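Local coordinates for sulfate permease family protein (Vibrio cholerae, PDB 4DGH) that is the STAS domain of a SulP-family membrane protein that probably transports anions such as sulfate, at residues F38-P49 against E72-I82. Residues are numbered along the deposited sequence; the frame is centred on the assembly and turned at random.
Sequences FERVMGSIQETP and EMIQSFHKRGI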
# COMPACT_ATOMS: atom_id res chain seq x y z
N PHE A 38 11.31 -3.07 3.68
CA PHE A 38 12.02 -2.90 4.92
C PHE A 38 13.42 -3.53 4.82
O PHE A 38 14.40 -2.99 5.32
CB PHE A 38 11.28 -3.50 6.08
CG PHE A 38 11.78 -2.98 7.36
CD1 PHE A 38 11.82 -1.62 7.58
CD2 PHE A 38 12.34 -3.81 8.31
CE1 PHE A 38 12.33 -1.08 8.76
CE2 PHE A 38 12.80 -3.28 9.51
CZ PHE A 38 12.84 -1.90 9.72
N GLU A 39 13.47 -4.66 4.15
CA GLU A 39 14.69 -5.35 3.88
C GLU A 39 15.60 -4.43 3.04
O GLU A 39 16.78 -4.26 3.33
CB GLU A 39 14.25 -6.61 3.11
CG GLU A 39 15.29 -7.69 3.01
CD GLU A 39 14.74 -9.00 2.39
OE1 GLU A 39 13.51 -9.25 2.45
OE2 GLU A 39 15.57 -9.77 1.82
N ARG A 40 15.03 -3.77 2.03
CA ARG A 40 15.77 -2.80 1.22
C ARG A 40 16.29 -1.63 2.04
O ARG A 40 17.42 -1.30 1.95
CB ARG A 40 14.96 -2.39 -0.02
CG ARG A 40 15.60 -1.32 -0.93
CD ARG A 40 14.89 -1.20 -2.31
NE ARG A 40 13.43 -1.04 -2.23
CZ ARG A 40 12.54 -2.01 -2.53
NH1 ARG A 40 12.99 -3.22 -2.94
NH2 ARG A 40 11.22 -1.78 -2.40
N VAL A 41 15.48 -1.08 2.92
CA VAL A 41 15.89 0.04 3.75
C VAL A 41 17.05 -0.37 4.67
O VAL A 41 18.04 0.34 4.80
CB VAL A 41 14.73 0.45 4.68
CG1 VAL A 41 15.24 1.46 5.71
CG2 VAL A 41 13.58 1.07 3.89
N MSE A 42 16.90 -1.53 5.29
CA MSE A 42 17.90 -1.94 6.28
C MSE A 42 19.23 -2.17 5.57
O MSE A 42 20.31 -2.00 6.16
CB MSE A 42 17.40 -3.23 6.97
CG MSE A 42 18.25 -3.50 8.20
SE MSE A 42 17.72 -2.16 9.58
CE MSE A 42 16.26 -2.88 10.69
N GLY A 43 19.16 -2.63 4.34
CA GLY A 43 20.37 -2.83 3.51
C GLY A 43 21.02 -1.54 3.05
O GLY A 43 22.26 -1.49 2.83
N SER A 44 20.23 -0.49 2.88
CA SER A 44 20.75 0.76 2.26
C SER A 44 21.20 1.82 3.24
O SER A 44 22.10 2.64 2.95
CB SER A 44 19.79 1.33 1.18
OG SER A 44 18.73 2.05 1.77
N ILE A 45 20.59 1.84 4.40
CA ILE A 45 21.00 2.82 5.41
C ILE A 45 22.40 2.54 5.94
O ILE A 45 22.88 1.39 5.93
CB ILE A 45 20.04 2.91 6.60
CG1 ILE A 45 20.00 1.54 7.31
CG2 ILE A 45 18.70 3.47 6.11
CD1 ILE A 45 19.14 1.50 8.58
N GLN A 46 23.01 3.61 6.41
CA GLN A 46 24.39 3.64 6.79
C GLN A 46 24.55 2.98 8.15
O GLN A 46 25.41 2.12 8.34
CB GLN A 46 24.92 5.09 6.84
CG GLN A 46 26.46 5.17 6.94
CD GLN A 46 27.18 4.28 5.89
OE1 GLN A 46 26.83 4.24 4.68
NE2 GLN A 46 28.20 3.56 6.36
N GLU A 47 23.71 3.38 9.10
CA GLU A 47 23.75 2.85 10.43
C GLU A 47 22.56 1.97 10.67
O GLU A 47 21.41 2.33 10.28
CB GLU A 47 23.63 3.93 11.43
CG GLU A 47 24.92 4.62 11.69
CD GLU A 47 24.66 5.72 12.65
OE1 GLU A 47 24.08 5.41 13.72
OE2 GLU A 47 24.98 6.88 12.29
N THR A 48 22.85 0.86 11.34
CA THR A 48 21.82 -0.11 11.72
C THR A 48 21.60 -0.19 13.22
O THR A 48 22.49 0.05 14.03
CB THR A 48 22.07 -1.51 11.07
OG1 THR A 48 23.37 -1.99 11.44
CG2 THR A 48 21.96 -1.42 9.51
N PRO A 49 20.36 -0.56 13.63
CA PRO A 49 20.12 -0.70 15.06
C PRO A 49 20.88 -1.96 15.58
O PRO A 49 21.21 -2.81 14.78
CB PRO A 49 18.56 -0.93 15.13
CG PRO A 49 18.19 -1.52 13.79
CD PRO A 49 19.26 -1.06 12.78
N GLU A 72 13.94 -15.06 4.94
CA GLU A 72 14.87 -14.29 4.12
C GLU A 72 15.07 -12.92 4.75
O GLU A 72 16.21 -12.48 4.87
CB GLU A 72 14.33 -14.11 2.68
CG GLU A 72 15.23 -13.24 1.82
CD GLU A 72 14.95 -13.36 0.30
OE1 GLU A 72 13.75 -13.38 -0.13
OE2 GLU A 72 15.94 -13.41 -0.51
N MSE A 73 14.00 -12.27 5.18
CA MSE A 73 14.12 -10.98 5.87
C MSE A 73 15.00 -11.05 7.11
O MSE A 73 15.86 -10.21 7.33
CB MSE A 73 12.72 -10.52 6.27
CG MSE A 73 12.77 -9.01 6.50
SE MSE A 73 11.06 -8.48 7.31
CE MSE A 73 11.17 -6.56 7.57
N ILE A 74 14.77 -12.05 7.94
CA ILE A 74 15.57 -12.18 9.16
C ILE A 74 17.02 -12.49 8.84
O ILE A 74 17.95 -12.01 9.53
CB ILE A 74 14.99 -13.33 10.03
CG1 ILE A 74 13.65 -12.84 10.60
CG2 ILE A 74 15.97 -13.64 11.16
CD1 ILE A 74 12.85 -13.96 11.23
N GLN A 75 17.23 -13.37 7.87
CA GLN A 75 18.61 -13.65 7.38
C GLN A 75 19.34 -12.37 6.94
O GLN A 75 20.47 -12.17 7.26
CB GLN A 75 18.61 -14.67 6.25
CG GLN A 75 18.46 -16.07 6.80
CD GLN A 75 18.13 -17.12 5.75
OE1 GLN A 75 17.77 -16.80 4.61
NE2 GLN A 75 18.25 -18.40 6.14
N SER A 76 18.63 -11.51 6.22
CA SER A 76 19.17 -10.28 5.74
C SER A 76 19.50 -9.31 6.90
O SER A 76 20.50 -8.62 6.83
CB SER A 76 18.25 -9.63 4.69
OG SER A 76 17.23 -8.86 5.34
N PHE A 77 18.75 -9.32 8.00
CA PHE A 77 19.13 -8.50 9.17
C PHE A 77 20.32 -9.10 9.93
O PHE A 77 21.20 -8.40 10.39
CB PHE A 77 17.91 -8.33 10.15
CG PHE A 77 16.67 -7.76 9.48
CD1 PHE A 77 16.79 -6.88 8.39
CD2 PHE A 77 15.40 -8.05 9.94
CE1 PHE A 77 15.66 -6.30 7.78
CE2 PHE A 77 14.25 -7.51 9.34
CZ PHE A 77 14.38 -6.62 8.27
N HIS A 78 20.31 -10.42 10.09
CA HIS A 78 21.36 -11.12 10.87
C HIS A 78 22.68 -10.88 10.20
O HIS A 78 23.72 -10.83 10.89
CB HIS A 78 21.16 -12.66 10.91
CG HIS A 78 20.18 -13.11 11.97
ND1 HIS A 78 19.75 -14.40 12.10
CD2 HIS A 78 19.56 -12.39 12.99
CE1 HIS A 78 18.89 -14.47 13.15
NE2 HIS A 78 18.83 -13.26 13.72
N LYS A 79 22.66 -10.79 8.89
CA LYS A 79 23.95 -10.70 8.24
C LYS A 79 24.55 -9.30 8.40
O LYS A 79 25.75 -9.14 8.18
CB LYS A 79 23.91 -11.22 6.79
CG LYS A 79 23.33 -10.25 5.83
CD LYS A 79 22.90 -10.90 4.51
CE LYS A 79 22.37 -9.81 3.61
NZ LYS A 79 21.76 -10.31 2.35
N ARG A 80 23.76 -8.28 8.79
CA ARG A 80 24.33 -6.95 9.19
C ARG A 80 24.65 -6.78 10.71
O ARG A 80 25.09 -5.73 11.17
CB ARG A 80 23.48 -5.77 8.71
CG ARG A 80 23.32 -5.65 7.18
CD ARG A 80 23.16 -4.21 6.67
NE ARG A 80 24.06 -3.23 7.27
CZ ARG A 80 23.99 -1.91 7.08
NH1 ARG A 80 23.06 -1.38 6.24
NH2 ARG A 80 24.87 -1.12 7.72
N GLY A 81 24.46 -7.83 11.48
CA GLY A 81 24.76 -7.75 12.87
C GLY A 81 23.54 -7.43 13.72
O GLY A 81 23.70 -7.28 14.93
N ILE A 82 22.34 -7.42 13.14
CA ILE A 82 21.12 -7.06 13.92
C ILE A 82 20.56 -8.30 14.61
O ILE A 82 20.35 -9.34 13.96
CB ILE A 82 20.07 -6.41 13.05
CG1 ILE A 82 20.72 -5.32 12.21
CG2 ILE A 82 18.90 -5.88 13.94
CD1 ILE A 82 19.88 -4.87 11.02
O HOH W 1 18.22 -6.15 4.92
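Arg80, in one of its two modelled conformers, reaches across to the C-terminal end of helix 32-44 and spreads its guanidinium among three backbone carbonyls. The straight bond runs from Arg80 NH1 to Ile45 O, 2.8 Å long with an N-H...O angle of 177°, and it lies in both the guanidinium plane and the carbonyl plane. Two weak bonds flank it: the same NH1 is also 2.8 Å from Met42 O but strongly bent, and NH2 reaches Gln46 O at 3.3 Å. Thr48 lays its methyl, CG2, closely over the centre of one guanidinium face. In this conformer the arginine links the turn that ends helix 64-78 to the end of helix 32-44 and the loop after it.

Apolar contacts fill the side of the pair that faces the sheet. Ile82 and the selenomethionine Met42, whose chain bends at both chi2 and chi3, reach toward each other, with Ile82 CD1 3.5 Å from Met42 CG, and Pro49 and Thr48 border the same isoleucine. Phe77 directs CE1 to Met42 CB (3.6 Å) and CZ to Phe38, whose ring is turned 80° from its own. Segments 38-44 and 72-78 run nearly parallel (8°), their axes 10.0 Å apart at closest approach, and pack on one face of the parallel sheet of the STAS fold; Phe38, Met42, Phe77 and Ile82 all touch Leu52 of strand 51-55. Phe38 also meets Phe32 of a second subunit.

Polar contacts line the outer side. One water donates to both Glu39 O and Ser76 OG, bridging the helices, while Ser76 OG itself donates to Met73 O. The extended Glu39 chain passes Ser76 and brings OE2 to 4.3 Å from Glu72 OE2, a like-charge approach that solvent probably screens.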